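Local coordinates for undecaprenyl Pyrophosphate Synthase (Helicobacter pylori, PDB 2D2R), which catalyses the condensation of isopentenyl diphosphate with an allylic diphosphate, farnesyl diphosphate, to build the long undecaprenyl diphosphate chain, at the interface of chains A and B. Residues are numbered along the deposited sequence; one frame, centred on the assembly and turned at random. Chains: chain A/B, Undecaprenyl Pyrophosphate Synthase.

The interface of chains A and B. Residues chain A 149, 174, 203-204; chain B 149-150, 203-204.
B:Leu203 and A:Leu203 meet around the two-fold axis of the homodimer, each laying its isobutyl group against the other's main chain. The contact is made through the carbonyl: methyl CD1 of B:Leu203 lies 3.6 Å from the backbone O of A:Leu203, and the reciprocal approach repeats that value. CD2 of B:Leu203 follows at 3.9 Å from the same O of A:Leu203, and CB and CG lie slightly farther away, so one flank of the whole side chain, not a lone methyl, rests on it. In B:Leu203, CG is anti to the carbonyl carbon and beside the backbone N (chi1 -56°), the arrangement in which both methyls reach the partner's carbonyl. Burial is correspondingly high for both copies, 38 Å² for B:Leu203 and 34 Å² for A:Leu203.

B:Leu149, with 37 Å² buried, packs in turn on A:Trp204. Its CD1 reaches the indole at the six-membered ring, 3.9 Å from CE3 of A:Trp204, and lies at the ring's edge in the plane instead of over a face. CB of B:Leu149 adds a second point of support, 4.0 Å from CZ3 of A:Trp204. The two side chains run past one another in opposite senses, with CB and CD1 of the leucine both meeting the benzo rim. The twin contact keeps the CD1 approach of A:Leu149 to CE3 of B:Trp204, and there CB of A:Leu149 is the atom lying in the ring plane at the edge, 3.9 Å from CZ3 of B:Trp204. In A:Trp204, CG is anti to the backbone N (chi1 177°), and the turn about CB-CG (chi2 -76°) presents the benzo edge to the partner. Within chain A, CG2 of A:Ile174 sits 3.8 Å above one indole face, toward the rim, and helps to back the ring. The same isoleucine extends CD1 across the interface to CA of B:Ser150, at 4.1 Å.

The patch thus joins helix 145-158 of each subunit to the loop residues 203-204 of the other, with helix 171-175 alongside; its centre lies about 23 Å from the active-site residue A:Asp24.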
ATOM      1  N   LEU A 149       8.876   6.609   6.477  1.00 23.94           N
ATOM      2  CA  LEU A 149       8.772   5.858   7.715  1.00 24.73           C
ATOM      3  C   LEU A 149      10.108   5.786   8.438  1.00 24.84           C
ATOM      4  O   LEU A 149      10.165   5.801   9.693  1.00 25.03           O
ATOM      5  CB  LEU A 149       8.213   4.449   7.436  1.00 21.08           C
ATOM      6  CG  LEU A 149       6.687   4.516   7.205  1.00 24.50           C
ATOM      7  CD1 LEU A 149       6.186   3.282   6.379  1.00 23.81           C
ATOM      8  CD2 LEU A 149       5.972   4.591   8.602  1.00 21.53           C
ATOM      9  N   ILE A 174       3.732   7.021  15.487  1.00 26.29           N
ATOM     10  CA  ILE A 174       4.353   7.046  14.165  1.00 24.90           C
ATOM     11  C   ILE A 174       3.540   7.962  13.311  1.00 26.25           C
ATOM     12  O   ILE A 174       4.074   8.844  12.642  1.00 28.78           O
ATOM     13  CB  ILE A 174       4.385   5.643  13.569  1.00 23.09           C
ATOM     14  CG1 ILE A 174       5.368   4.785  14.353  1.00 24.13           C
ATOM     15  CG2 ILE A 174       4.750   5.689  12.072  1.00 25.63           C
ATOM     16  CD1 ILE A 174       5.330   3.229  13.992  1.00 22.72           C
ATOM     17  N   LEU A 203       2.132   4.443   1.697  1.00 19.24           N
ATOM     18  CA  LEU A 203       1.758   3.051   2.057  1.00 20.29           C
ATOM     19  C   LEU A 203       0.974   3.020   3.381  1.00 20.56           C
ATOM     20  O   LEU A 203      -0.111   2.447   3.491  1.00 22.58           O
ATOM     21  CB  LEU A 203       3.017   2.218   2.126  1.00 18.03           C
ATOM     22  CG  LEU A 203       3.862   2.181   0.835  1.00 23.16           C
ATOM     23  CD1 LEU A 203       5.209   1.420   1.048  1.00 23.83           C
ATOM     24  CD2 LEU A 203       3.093   1.445  -0.208  1.00 19.92           C
ATOM     25  N   TRP A 204       1.509   3.702   4.374  1.00 22.02           N
ATOM     26  CA  TRP A 204       0.884   3.769   5.675  1.00 22.34           C
ATOM     27  C   TRP A 204      -0.436   4.487   5.626  1.00 22.66           C
ATOM     28  O   TRP A 204      -1.413   3.983   6.154  1.00 19.95           O
ATOM     29  CB  TRP A 204       1.832   4.463   6.649  1.00 22.35           C
ATOM     30  CG  TRP A 204       1.269   4.665   8.044  1.00 23.74           C
ATOM     31  CD1 TRP A 204       0.323   5.615   8.451  1.00 21.38           C
ATOM     32  CD2 TRP A 204       1.670   3.980   9.222  1.00 20.22           C
ATOM     33  NE1 TRP A 204       0.142   5.534   9.807  1.00 19.23           N
ATOM     34  CE2 TRP A 204       0.964   4.551  10.303  1.00 21.32           C
ATOM     35  CE3 TRP A 204       2.578   2.937   9.476  1.00 20.55           C
ATOM     36  CZ2 TRP A 204       1.133   4.109  11.618  1.00 20.00           C
ATOM     37  CZ3 TRP A 204       2.746   2.505  10.760  1.00 19.09           C
ATOM     38  CH2 TRP A 204       2.028   3.091  11.828  1.00 22.73           C
TER
ATOM     39  N   LEU B 149       4.714  -2.805  11.943  1.00 18.37           N
ATOM     40  CA  LEU B 149       5.726  -1.713  11.917  1.00 20.14           C
ATOM     41  C   LEU B 149       5.913  -1.113  13.356  1.00 21.37           C
ATOM     42  O   LEU B 149       7.033  -0.800  13.776  1.00 23.30           O
ATOM     43  CB  LEU B 149       5.259  -0.656  10.915  1.00 21.61           C
ATOM     44  CG  LEU B 149       5.568  -1.041   9.447  1.00 21.87           C
ATOM     45  CD1 LEU B 149       4.828  -0.159   8.526  1.00 20.49           C
ATOM     46  CD2 LEU B 149       7.116  -0.861   9.181  1.00 22.50           C
ATOM     47  N   SER B 150       4.820  -1.042  14.110  1.00 22.27           N
ATOM     48  CA  SER B 150       4.895  -0.560  15.478  1.00 22.91           C
ATOM     49  C   SER B 150       5.830  -1.422  16.315  1.00 24.32           C
ATOM     50  O   SER B 150       6.681  -0.880  17.040  1.00 22.83           O
ATOM     51  CB  SER B 150       3.497  -0.545  16.141  1.00 26.14           C
ATOM     52  OG  SER B 150       3.613  -0.251  17.529  1.00 25.04           O
ATOM     53  N   LEU B 203       1.773  -3.738   3.804  1.00 16.26           N
ATOM     54  CA  LEU B 203       1.933  -2.448   3.140  1.00 17.72           C
ATOM     55  C   LEU B 203       3.408  -2.202   2.753  1.00 18.25           C
ATOM     56  O   LEU B 203       3.698  -1.810   1.631  1.00 18.11           O
ATOM     57  CB  LEU B 203       1.445  -1.329   4.074  1.00 17.65           C
ATOM     58  CG  LEU B 203      -0.001  -1.483   4.573  1.00 20.96           C
ATOM     59  CD1 LEU B 203      -0.323  -0.401   5.656  1.00 21.56           C
ATOM     60  CD2 LEU B 203      -0.948  -1.376   3.391  1.00 20.39           C
ATOM     61  N   TRP B 204       4.334  -2.401   3.698  1.00 16.44           N
ATOM     62  CA  TRP B 204       5.758  -2.164   3.453  1.00 16.84           C
ATOM     63  C   TRP B 204       6.338  -3.103   2.457  1.00 19.36           C
ATOM     64  O   TRP B 204       7.071  -2.725   1.534  1.00 18.04           O
ATOM     65  CB  TRP B 204       6.501  -2.341   4.780  1.00 17.27           C
ATOM     66  CG  TRP B 204       7.969  -2.244   4.722  1.00 19.78           C
ATOM     67  CD1 TRP B 204       8.846  -3.204   4.314  1.00 20.77           C
ATOM     68  CD2 TRP B 204       8.762  -1.114   5.148  1.00 22.40           C
ATOM     69  NE1 TRP B 204      10.171  -2.749   4.468  1.00 21.22           N
ATOM     70  CE2 TRP B 204      10.132  -1.477   4.989  1.00 20.91           C
ATOM     71  CE3 TRP B 204       8.434   0.181   5.655  1.00 19.80           C
ATOM     72  CZ2 TRP B 204      11.180  -0.607   5.326  1.00 22.08           C
ATOM     73  CZ3 TRP B 204       9.459   1.045   5.984  1.00 21.60           C
ATOM     74  CH2 TRP B 204      10.830   0.647   5.821  1.00 22.48           C
TER